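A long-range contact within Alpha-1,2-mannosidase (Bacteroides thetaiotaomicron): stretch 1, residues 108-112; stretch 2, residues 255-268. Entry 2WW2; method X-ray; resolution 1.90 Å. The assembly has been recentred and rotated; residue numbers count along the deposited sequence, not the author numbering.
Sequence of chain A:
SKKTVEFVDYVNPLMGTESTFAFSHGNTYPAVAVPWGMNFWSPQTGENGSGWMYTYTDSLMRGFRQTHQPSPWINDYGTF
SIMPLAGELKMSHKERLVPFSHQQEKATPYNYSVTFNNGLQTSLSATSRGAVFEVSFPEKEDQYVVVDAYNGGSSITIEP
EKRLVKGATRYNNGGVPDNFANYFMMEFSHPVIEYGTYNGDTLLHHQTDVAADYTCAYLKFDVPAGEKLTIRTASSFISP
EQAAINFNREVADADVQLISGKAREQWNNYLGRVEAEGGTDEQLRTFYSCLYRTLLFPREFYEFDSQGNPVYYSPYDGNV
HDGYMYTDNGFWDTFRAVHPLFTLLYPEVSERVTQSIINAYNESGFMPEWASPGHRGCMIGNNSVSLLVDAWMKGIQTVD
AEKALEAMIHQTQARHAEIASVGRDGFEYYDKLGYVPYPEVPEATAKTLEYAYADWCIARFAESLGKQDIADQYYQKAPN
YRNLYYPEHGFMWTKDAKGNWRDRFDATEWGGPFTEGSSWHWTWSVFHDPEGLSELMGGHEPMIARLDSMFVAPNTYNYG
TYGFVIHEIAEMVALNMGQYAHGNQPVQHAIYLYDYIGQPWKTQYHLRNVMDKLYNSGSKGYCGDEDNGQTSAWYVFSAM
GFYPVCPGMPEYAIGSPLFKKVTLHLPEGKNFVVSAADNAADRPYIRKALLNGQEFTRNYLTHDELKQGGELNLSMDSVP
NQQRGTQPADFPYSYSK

Stretch 1, residues 108-112: TPYNY
Stretch 2 (255-268) DVQLISGKAREQWN

A short loop that bends at Pro-109 and Tyr-110 and runs on into a strand packs against one flank of a regular helix, 256-268, burying 375 Å² in total. Thr-108 (chi1 p) holds the bend from within: its N and OG1 both donate to Asn-111 O, at 3.0 and 2.8 Å. Pro-109 (-67/-25) and Tyr-110 (-104/-3) form the bend, and Asn-111 (-174/132) is extended.

Along the helix, Asp-255 (chi1 p) caps the start, OD1 accepting from Leu-258 N at 2.9 Å. Val-256 (chi1 p) points toward stretch 1 and packs near the Asn-111 side chain. One turn on, Ser-260 (chi1 t) sets OG 3.3 Å from Tyr-110 CD1, at the ring edge, and 3.9 Å from Asn-111 CB. Ala-263 marks the closest register, its CA 5.0 Å from Tyr-110 CA; it points its CB toward Tyr-110, and the two CB atoms meet at 3.6 Å, an apolar contact. Arg-264 (t, t, m, chi4 -78°) leaves sideways and runs along one face of the Tyr-110 ring (chi1 p, chi2 87°): CB lies over that face, the guanidinium stands with CZ of the tyrosine over its own face, and NH2 comes 3.1 Å from Tyr-110 OH. Trp-267 (chi1 m, chi2 105°) offers its indole face to Pro-109, whose CB sits 3.7 Å from the five-membered ring centroid, 16° off the normal, a CH-pi contact.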

# COMPACT_ATOMS: atom_id res chain seq x y z
N THR A 108 -36.46 -3.96 14.03
CA THR A 108 -37.15 -3.98 12.74
C THR A 108 -37.63 -2.55 12.51
O THR A 108 -37.59 -1.73 13.44
CB THR A 108 -38.40 -4.89 12.73
OG1 THR A 108 -39.47 -4.27 13.47
CG2 THR A 108 -38.11 -6.25 13.33
N PRO A 109 -38.05 -2.22 11.27
CA PRO A 109 -38.49 -0.85 10.99
C PRO A 109 -39.77 -0.48 11.73
O PRO A 109 -40.03 0.70 11.93
CB PRO A 109 -38.77 -0.86 9.48
CG PRO A 109 -37.90 -1.98 8.96
CD PRO A 109 -37.90 -3.02 10.04
N TYR A 110 -40.59 -1.49 12.07
CA TYR A 110 -41.93 -1.25 12.59
C TYR A 110 -42.00 -1.49 14.11
O TYR A 110 -43.04 -1.29 14.71
CB TYR A 110 -42.95 -2.17 11.87
CG TYR A 110 -42.61 -3.63 12.01
CD1 TYR A 110 -43.06 -4.37 13.11
CD2 TYR A 110 -41.84 -4.28 11.05
CE1 TYR A 110 -42.73 -5.72 13.25
CE2 TYR A 110 -41.50 -5.62 11.19
CZ TYR A 110 -41.95 -6.33 12.28
OH TYR A 110 -41.60 -7.67 12.40
N ASN A 111 -40.89 -1.91 14.71
CA ASN A 111 -40.82 -2.18 16.13
C ASN A 111 -39.39 -2.51 16.56
O ASN A 111 -38.72 -3.32 15.96
CB ASN A 111 -41.72 -3.38 16.51
CG ASN A 111 -41.80 -3.59 18.02
OD1 ASN A 111 -42.59 -2.94 18.71
ND2 ASN A 111 -40.98 -4.50 18.54
N TYR A 112 -38.93 -1.87 17.63
CA TYR A 112 -37.69 -2.24 18.27
C TYR A 112 -38.02 -2.78 19.67
O TYR A 112 -38.72 -2.11 20.45
CB TYR A 112 -36.77 -1.02 18.38
CG TYR A 112 -35.46 -1.33 19.10
CD1 TYR A 112 -34.31 -1.68 18.39
CD2 TYR A 112 -35.38 -1.27 20.49
CE1 TYR A 112 -33.10 -1.97 19.05
CE2 TYR A 112 -34.18 -1.54 21.16
CZ TYR A 112 -33.05 -1.88 20.44
OH TYR A 112 -31.89 -2.15 21.11
N ASP A 255 -52.28 0.54 21.55
CA ASP A 255 -51.20 -0.18 22.23
C ASP A 255 -50.08 -0.43 21.22
O ASP A 255 -50.26 -0.11 20.05
CB ASP A 255 -51.70 -1.47 22.88
CG ASP A 255 -52.31 -2.44 21.89
OD1 ASP A 255 -52.15 -2.29 20.66
OD2 ASP A 255 -52.97 -3.38 22.36
N VAL A 256 -48.94 -0.97 21.65
CA VAL A 256 -47.80 -1.12 20.73
C VAL A 256 -48.12 -2.08 19.58
O VAL A 256 -47.67 -1.88 18.45
CB VAL A 256 -46.49 -1.54 21.46
CG1 VAL A 256 -46.55 -2.99 21.91
CG2 VAL A 256 -45.27 -1.33 20.52
N GLN A 257 -48.94 -3.09 19.85
CA GLN A 257 -49.33 -4.05 18.81
C GLN A 257 -50.06 -3.36 17.66
O GLN A 257 -49.85 -3.69 16.49
CB GLN A 257 -50.23 -5.15 19.41
CG GLN A 257 -49.47 -6.13 20.34
CD GLN A 257 -49.01 -5.51 21.68
OE1 GLN A 257 -49.59 -4.53 22.19
NE2 GLN A 257 -47.94 -6.11 22.25
N LEU A 258 -50.93 -2.40 17.98
CA LEU A 258 -51.68 -1.68 16.95
C LEU A 258 -50.73 -0.86 16.06
O LEU A 258 -50.79 -0.94 14.83
CB LEU A 258 -52.75 -0.76 17.55
CG LEU A 258 -53.67 -0.08 16.51
CD1 LEU A 258 -54.56 -1.10 15.82
CD2 LEU A 258 -54.54 1.03 17.14
N ILE A 259 -49.85 -0.08 16.69
CA ILE A 259 -48.92 0.79 15.95
C ILE A 259 -47.93 -0.05 15.13
O ILE A 259 -47.61 0.25 13.97
CB ILE A 259 -48.14 1.74 16.91
CG1 ILE A 259 -49.12 2.54 17.78
CG2 ILE A 259 -47.15 2.66 16.11
CD1 ILE A 259 -50.28 3.24 17.01
N SER A 260 -47.45 -1.12 15.75
CA SER A 260 -46.57 -2.06 15.07
C SER A 260 -47.22 -2.64 13.78
O SER A 260 -46.60 -2.61 12.71
CB SER A 260 -46.20 -3.20 16.03
OG SER A 260 -45.38 -4.16 15.40
N GLY A 261 -48.44 -3.18 13.90
CA GLY A 261 -49.16 -3.70 12.73
C GLY A 261 -49.35 -2.65 11.64
O GLY A 261 -49.19 -2.92 10.45
N LYS A 262 -49.72 -1.44 12.04
CA LYS A 262 -49.88 -0.38 11.06
C LYS A 262 -48.56 -0.02 10.35
O LYS A 262 -48.55 0.19 9.14
CB LYS A 262 -50.44 0.87 11.73
CG LYS A 262 -51.88 0.74 12.20
CD LYS A 262 -52.30 2.06 12.85
CE LYS A 262 -53.79 2.10 13.13
NZ LYS A 262 -54.13 3.51 13.52
N ALA A 263 -47.46 0.08 11.10
CA ALA A 263 -46.17 0.40 10.49
C ALA A 263 -45.71 -0.74 9.59
O ALA A 263 -45.12 -0.53 8.53
CB ALA A 263 -45.14 0.71 11.56
N ARG A 264 -46.00 -1.96 10.01
CA ARG A 264 -45.62 -3.11 9.23
C ARG A 264 -46.35 -3.07 7.87
O ARG A 264 -45.76 -3.32 6.81
CB ARG A 264 -46.05 -4.36 9.99
CG ARG A 264 -45.56 -5.60 9.38
CD ARG A 264 -46.39 -6.76 9.83
NE ARG A 264 -45.91 -7.32 11.07
CZ ARG A 264 -44.86 -8.13 11.16
NH1 ARG A 264 -44.15 -8.42 10.07
NH2 ARG A 264 -44.51 -8.62 12.35
N GLU A 265 -47.64 -2.75 7.92
CA GLU A 265 -48.42 -2.62 6.69
C GLU A 265 -47.89 -1.50 5.80
O GLU A 265 -47.76 -1.66 4.59
CB GLU A 265 -49.91 -2.41 6.99
CG GLU A 265 -50.74 -2.24 5.73
CD GLU A 265 -52.22 -2.24 6.03
OE1 GLU A 265 -52.68 -1.34 6.76
OE2 GLU A 265 -52.92 -3.15 5.54
N GLN A 266 -47.55 -0.35 6.40
CA GLN A 266 -46.97 0.73 5.60
C GLN A 266 -45.66 0.30 4.92
O GLN A 266 -45.45 0.54 3.72
CB GLN A 266 -46.73 1.97 6.48
CG GLN A 266 -48.04 2.62 6.91
CD GLN A 266 -48.88 3.05 5.70
OE1 GLN A 266 -48.41 3.83 4.87
NE2 GLN A 266 -50.10 2.53 5.60
N TRP A 267 -44.76 -0.31 5.68
CA TRP A 267 -43.50 -0.74 5.07
C TRP A 267 -43.75 -1.77 3.96
O TRP A 267 -43.15 -1.69 2.88
CB TRP A 267 -42.53 -1.28 6.12
CG TRP A 267 -41.86 -0.15 6.84
CD1 TRP A 267 -42.11 0.27 8.12
CD2 TRP A 267 -40.84 0.71 6.32
NE1 TRP A 267 -41.31 1.35 8.42
CE2 TRP A 267 -40.52 1.64 7.33
CE3 TRP A 267 -40.18 0.79 5.08
CZ2 TRP A 267 -39.58 2.65 7.14
CZ3 TRP A 267 -39.22 1.77 4.90
CH2 TRP A 267 -38.93 2.69 5.93
N ASN A 268 -44.64 -2.72 4.20
CA ASN A 268 -44.90 -3.70 3.16
C ASN A 268 -45.46 -3.04 1.89
O ASN A 268 -45.12 -3.43 0.77
CB ASN A 268 -45.84 -4.80 3.66
CG ASN A 268 -45.10 -5.84 4.49
OD1 ASN A 268 -43.92 -6.10 4.25
ND2 ASN A 268 -45.78 -6.45 5.44